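Putative molybdenum cofactor biosynthesis protein (Corynebacterium diphtheriae, PDB 2G2C) is of unknown function but probably binds molybdopterin and takes part in molybdenum cofactor biosynthesis. Local coordinates at residues P88-C99 / R121-R129. Numbering follows the deposited sequence.
Sequences PEATASFIHTRC and RGIVGVTGR
Ile-123 pushes its CD1 against helix 87-92, 3.7 Å from Ala-92 N, and its CG1 lies alongside Thr-91 CG2, the two side chains running in opposite senses. Its chi1 of 63° tucks CG1 in over its own backbone, aimed at the helix, while CG2 turns to Arg-98. That arginine, bent at chi2 and chi3, folds back and lays one guanidinium face over Ile-123 CG2, with Arg-98 NH2 3.5 Å from Ile-123 CG2. Its NE pairs with Glu-103, which also accepts from Val-124 N.

At the helix start Arg-121 holds Glu-89 with both terminal nitrogens. Arg-121 NH2 meets the syn lone pair of Glu-89 OE1 at 3.1 Å, nearly in the guanidinium plane; its NH1 reaches Glu-89 OE2 at 2.9 Å from above the carboxylate. Pro-88 CG lies over one guanidinium face.

Farther along, the two segments pair antiparallel. Val-126 O accepts from both His-96 N (2.8 Å) and Thr-97 N (3.2 Å), and Val-126 N donates to Thr-97 O. Ile-95 CD1 packs on the Gly-125 backbone. At the far end Arg-129 NH1 donates to Thr-97 OG1, 3.0 Å away.

His-96 and Thr-97 opposite Val-126 form a classic beta bulge. Edge strand 97-98 joins strand 124-126 here, in the mixed sheet of this alpha/beta protein of the MoCF_biosynth family.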
ATOM      1  N   PRO A  88       1.309  -9.312  -2.939  1.00  9.88           N
ATOM      2  CA  PRO A  88       1.442  -8.854  -4.340  1.00 10.39           C
ATOM      3  C   PRO A  88       0.361  -9.508  -5.236  1.00 10.49           C
ATOM      4  O   PRO A  88      -0.197  -8.831  -6.118  1.00 11.21           O
ATOM      5  CB  PRO A  88       2.867  -9.288  -4.733  1.00 11.81           C
ATOM      6  CG  PRO A  88       3.564  -9.368  -3.374  1.00  9.48           C
ATOM      7  CD  PRO A  88       2.529 -10.020  -2.497  1.00 10.41           C
ATOM      8  N   GLU A  89       0.110 -10.808  -5.048  1.00  9.76           N
ATOM      9  CA  GLU A  89      -0.877 -11.524  -5.871  1.00  9.00           C
ATOM     10  C   GLU A  89      -2.288 -10.936  -5.621  1.00  9.82           C
ATOM     11  O   GLU A  89      -3.055 -10.655  -6.560  1.00 10.18           O
ATOM     12  CB  GLU A  89      -0.884 -13.036  -5.569  1.00 10.16           C
ATOM     13  CG  GLU A  89       0.401 -13.786  -6.019  1.00 11.90           C
ATOM     14  CD  GLU A  89       1.635 -13.658  -5.067  1.00 12.37           C
ATOM     15  OE1 GLU A  89       1.663 -12.832  -4.114  1.00 12.05           O
ATOM     16  OE2 GLU A  89       2.589 -14.438  -5.292  1.00 14.38           O
ATOM     17  N   ALA A  90      -2.617 -10.760  -4.342  1.00  9.02           N
ATOM     18  CA  ALA A  90      -3.917 -10.184  -3.996  1.00 10.87           C
ATOM     19  C   ALA A  90      -4.048  -8.777  -4.627  1.00 10.63           C
ATOM     20  O   ALA A  90      -5.080  -8.397  -5.204  1.00 10.53           O
ATOM     21  CB  ALA A  90      -4.097 -10.127  -2.443  1.00 11.72           C
ATOM     22  N   THR A  91      -2.989  -7.991  -4.518  1.00 10.17           N
ATOM     23  CA  THR A  91      -3.018  -6.649  -5.046  1.00  9.48           C
ATOM     24  C   THR A  91      -3.206  -6.638  -6.567  1.00  9.61           C
ATOM     25  O   THR A  91      -3.996  -5.842  -7.098  1.00 10.39           O
ATOM     26  CB  THR A  91      -1.743  -5.893  -4.643  1.00  8.91           C
ATOM     27  OG1 THR A  91      -1.664  -5.843  -3.212  1.00  9.97           O
ATOM     28  CG2 THR A  91      -1.722  -4.443  -5.261  1.00 11.82           C
ATOM     29  N   ALA A  92      -2.468  -7.508  -7.262  1.00 10.27           N
ATOM     30  CA  ALA A  92      -2.482  -7.553  -8.722  1.00 10.49           C
ATOM     31  C   ALA A  92      -3.913  -7.774  -9.226  1.00 10.20           C
ATOM     32  O   ALA A  92      -4.266  -7.312 -10.349  1.00 12.13           O
ATOM     33  CB  ALA A  92      -1.594  -8.659  -9.201  1.00 11.54           C
ATOM     34  N   SER A  93      -4.731  -8.470  -8.419  1.00 11.41           N
ATOM     35  CA  SER A  93      -6.116  -8.773  -8.877  1.00 11.30           C
ATOM     36  C   SER A  93      -6.943  -7.510  -9.103  1.00 10.65           C
ATOM     37  O   SER A  93      -7.982  -7.586  -9.812  1.00 12.22           O
ATOM     38  CB  SER A  93      -6.846  -9.715  -7.908  1.00 12.24           C
ATOM     39  OG  SER A  93      -7.224  -9.065  -6.709  1.00 12.83           O
ATOM     40  N   PHE A  94      -6.502  -6.368  -8.533  1.00 10.16           N
ATOM     41  CA  PHE A  94      -7.210  -5.090  -8.622  1.00 10.54           C
ATOM     42  C   PHE A  94      -6.581  -4.142  -9.637  1.00 10.47           C
ATOM     43  O   PHE A  94      -7.141  -3.080  -9.904  1.00 13.45           O
ATOM     44  CB  PHE A  94      -7.170  -4.356  -7.291  1.00 10.29           C
ATOM     45  CG  PHE A  94      -7.893  -5.081  -6.198  1.00  9.26           C
ATOM     46  CD1 PHE A  94      -9.273  -4.890  -6.018  1.00 10.33           C
ATOM     47  CD2 PHE A  94      -7.222  -5.999  -5.382  1.00 10.43           C
ATOM     48  CE1 PHE A  94      -9.959  -5.558  -4.997  1.00 10.46           C
ATOM     49  CE2 PHE A  94      -7.918  -6.696  -4.358  1.00 12.93           C
ATOM     50  CZ  PHE A  94      -9.277  -6.463  -4.166  1.00 11.67           C
ATOM     51  N   ILE A  95      -5.374  -4.462 -10.114  1.00 11.24           N
ATOM     52  CA  ILE A  95      -4.610  -3.443 -10.848  1.00 11.04           C
ATOM     53  C   ILE A  95      -5.024  -3.365 -12.301  1.00 11.68           C
ATOM     54  O   ILE A  95      -5.109  -4.392 -13.014  1.00 13.08           O
ATOM     55  CB  ILE A  95      -3.084  -3.725 -10.712  1.00 10.63           C
ATOM     56  CG1 ILE A  95      -2.658  -3.593  -9.230  1.00 11.72           C
ATOM     57  CG2 ILE A  95      -2.277  -2.873 -11.682  1.00 11.91           C
ATOM     58  CD1 ILE A  95      -3.078  -2.258  -8.595  1.00 14.74           C
ATOM     59  N   HIS A  96      -5.252  -2.126 -12.723  1.00 11.03           N
ATOM     60  CA  HIS A  96      -5.546  -1.798 -14.113  1.00 11.00           C
ATOM     61  C   HIS A  96      -4.236  -1.526 -14.853  1.00 12.75           C
ATOM     62  O   HIS A  96      -4.026  -2.021 -15.959  1.00 14.02           O
ATOM     63  CB  HIS A  96      -6.474  -0.562 -14.147  1.00 12.02           C
ATOM     64  CG  HIS A  96      -6.794  -0.056 -15.527  1.00 13.49           C
ATOM     65  ND1 HIS A  96      -5.859   0.571 -16.327  1.00 12.87           N
ATOM     66  CD2 HIS A  96      -7.973   0.013 -16.204  1.00 13.13           C
ATOM     67  CE1 HIS A  96      -6.427   0.923 -17.474  1.00 14.14           C
ATOM     68  NE2 HIS A  96      -7.710   0.586 -17.426  1.00 14.49           N
ATOM     69  N   THR A  97      -3.388  -0.688 -14.242  1.00 12.09           N
ATOM     70  CA  THR A  97      -2.105  -0.312 -14.831  1.00 11.88           C
ATOM     71  C   THR A  97      -1.049  -0.325 -13.744  1.00 12.10           C
ATOM     72  O   THR A  97      -1.218   0.311 -12.692  1.00 13.00           O
ATOM     73  CB  THR A  97      -2.174   1.132 -15.414  1.00 12.33           C
ATOM     74  OG1 THR A  97      -3.182   1.207 -16.443  1.00 11.49           O
ATOM     75  CG2 THR A  97      -0.823   1.605 -15.972  1.00 11.85           C
ATOM     76  N   ARG A  98       0.011  -1.078 -13.994  1.00 13.39           N
ATOM     77  CA  ARG A  98       1.130  -1.148 -13.063  1.00 14.82           C
ATOM     78  C   ARG A  98       2.034   0.061 -13.228  1.00 15.96           C
ATOM     79  O   ARG A  98       2.082   0.690 -14.316  1.00 17.64           O
ATOM     80  CB  ARG A  98       1.941  -2.411 -13.346  1.00 15.87           C
ATOM     81  CG  ARG A  98       1.283  -3.644 -12.858  1.00 16.78           C
ATOM     82  CD  ARG A  98       1.634  -3.912 -11.379  1.00 18.30           C
ATOM     83  NE  ARG A  98       3.056  -4.214 -11.216  1.00 18.92           N
ATOM     84  CZ  ARG A  98       3.630  -5.381 -11.511  1.00 18.68           C
ATOM     85  NH1 ARG A  98       2.913  -6.399 -12.013  1.00 22.32           N
ATOM     86  NH2 ARG A  98       4.932  -5.544 -11.302  1.00 19.21           N
ATOM     87  N   CYS A  99       2.724   0.422 -12.143  1.00 14.35           N
ATOM     88  CA  CYS A  99       3.727   1.483 -12.195  1.00 15.57           C
ATOM     89  C   CYS A  99       5.089   0.856 -11.943  1.00 16.01           C
ATOM     90  O   CYS A  99       5.676   1.018 -10.860  1.00 15.29           O
ATOM     91  CB  CYS A  99       3.435   2.553 -11.141  1.00 16.60           C
ATOM     92  SG  CYS A  99       1.836   3.340 -11.331  1.00 19.93           S
ATOM     93  N   ARG A 121       8.407  -8.552  -3.411  1.00 18.65           N
ATOM     94  CA  ARG A 121       7.725  -8.698  -4.664  1.00 15.00           C
ATOM     95  C   ARG A 121       6.605  -7.672  -4.688  1.00 14.34           C
ATOM     96  O   ARG A 121       5.701  -7.777  -5.503  1.00 13.23           O
ATOM     97  CB  ARG A 121       7.180 -10.089  -4.716  1.00 14.64           C
ATOM     98  CG  ARG A 121       8.287 -11.125  -4.549  1.00 13.53           C
ATOM     99  CD  ARG A 121       7.735 -12.521  -4.728  1.00 16.25           C
ATOM    100  NE  ARG A 121       6.676 -12.760  -3.738  1.00 13.88           N
ATOM    101  CZ  ARG A 121       5.384 -12.873  -4.032  1.00 12.21           C
ATOM    102  NH1 ARG A 121       4.962 -12.742  -5.296  1.00 12.56           N
ATOM    103  NH2 ARG A 121       4.509 -13.085  -3.039  1.00 11.00           N
ATOM    104  N   GLY A 122       6.657  -6.684  -3.782  1.00 13.66           N
ATOM    105  CA  GLY A 122       5.561  -5.711  -3.672  1.00 13.05           C
ATOM    106  C   GLY A 122       5.367  -4.953  -4.958  1.00 12.33           C
ATOM    107  O   GLY A 122       6.362  -4.584  -5.601  1.00 13.15           O
ATOM    108  N   ILE A 123       4.093  -4.737  -5.343  1.00 11.13           N
ATOM    109  CA  ILE A 123       3.814  -3.981  -6.559  1.00 11.25           C
ATOM    110  C   ILE A 123       3.226  -2.595  -6.269  1.00 10.68           C
ATOM    111  O   ILE A 123       2.820  -2.293  -5.139  1.00 10.37           O
ATOM    112  CB  ILE A 123       2.961  -4.795  -7.581  1.00 11.95           C
ATOM    113  CG1 ILE A 123       1.606  -5.114  -6.974  1.00 12.44           C
ATOM    114  CG2 ILE A 123       3.743  -6.044  -8.000  1.00 14.93           C
ATOM    115  CD1 ILE A 123       0.633  -5.709  -7.998  1.00 15.49           C
ATOM    116  N   VAL A 124       3.189  -1.771  -7.319  1.00 10.11           N
ATOM    117  CA  VAL A 124       2.549  -0.454  -7.282  1.00  9.97           C
ATOM    118  C   VAL A 124       1.693  -0.354  -8.517  1.00 10.82           C
ATOM    119  O   VAL A 124       2.136  -0.695  -9.606  1.00 12.03           O
ATOM    120  CB  VAL A 124       3.571   0.725  -7.327  1.00 10.99           C
ATOM    121  CG1 VAL A 124       2.860   2.077  -7.284  1.00 10.53           C
ATOM    122  CG2 VAL A 124       4.561   0.597  -6.136  1.00 11.20           C
ATOM    123  N   GLY A 125       0.467   0.131  -8.364  1.00 10.27           N
ATOM    124  CA  GLY A 125      -0.349   0.293  -9.572  1.00 10.28           C
ATOM    125  C   GLY A 125      -1.598   1.063  -9.300  1.00 10.09           C
ATOM    126  O   GLY A 125      -1.900   1.348  -8.120  1.00 10.26           O
ATOM    127  N   VAL A 126      -2.368   1.345 -10.363  1.00  9.84           N
ATOM    128  CA  VAL A 126      -3.663   2.036 -10.149  1.00  9.99           C
ATOM    129  C   VAL A 126      -4.815   1.152 -10.597  1.00  9.74           C
ATOM    130  O   VAL A 126      -4.621   0.257 -11.420  1.00 10.79           O
ATOM    131  CB  VAL A 126      -3.732   3.397 -10.924  1.00  9.72           C
ATOM    132  CG1 VAL A 126      -2.721   4.395 -10.392  1.00 10.95           C
ATOM    133  CG2 VAL A 126      -3.487   3.217 -12.414  1.00 11.66           C
ATOM    134  N   THR A 127      -6.010   1.414 -10.040  1.00  9.16           N
ATOM    135  CA  THR A 127      -7.160   0.536 -10.287  1.00 10.13           C
ATOM    136  C   THR A 127      -8.001   0.982 -11.474  1.00 11.06           C
ATOM    137  O   THR A 127      -8.975   0.327 -11.824  1.00 12.03           O
ATOM    138  CB  THR A 127      -8.096   0.446  -9.082  1.00 10.60           C
ATOM    139  OG1 THR A 127      -8.613   1.761  -8.849  1.00 11.69           O
ATOM    140  CG2 THR A 127      -7.348  -0.135  -7.855  1.00 10.19           C
ATOM    141  N   GLY A 128      -7.598   2.065 -12.111  1.00 10.74           N
ATOM    142  CA  GLY A 128      -8.336   2.645 -13.243  1.00 12.25           C
ATOM    143  C   GLY A 128      -7.569   3.838 -13.742  1.00 12.65           C
ATOM    144  O   GLY A 128      -6.431   4.098 -13.289  1.00 12.58           O
ATOM    145  N   ARG A 129      -8.207   4.608 -14.620  1.00 12.34           N
ATOM    146  CA  ARG A 129      -7.521   5.732 -15.240  1.00 12.74           C
ATOM    147  C   ARG A 129      -8.173   7.097 -15.080  0.50 13.56           C
ATOM    148  O   ARG A 129      -7.758   8.072 -15.702  0.50 12.72           O
ATOM    149  CB  ARG A 129      -7.030   5.396 -16.664  1.00 12.29           C
ATOM    150  CG  ARG A 129      -6.082   4.173 -16.693  1.00 11.34           C
ATOM    151  CD  ARG A 129      -4.677   4.488 -16.124  1.00 13.04           C
ATOM    152  NE  ARG A 129      -3.935   5.333 -17.080  1.00 11.99           N
ATOM    153  CZ  ARG A 129      -3.282   4.878 -18.161  1.00 11.01           C
ATOM    154  NH1 ARG A 129      -3.197   3.558 -18.379  1.00 11.26           N
ATOM    155  NH2 ARG A 129      -2.709   5.743 -19.013  1.00 12.45           N
TER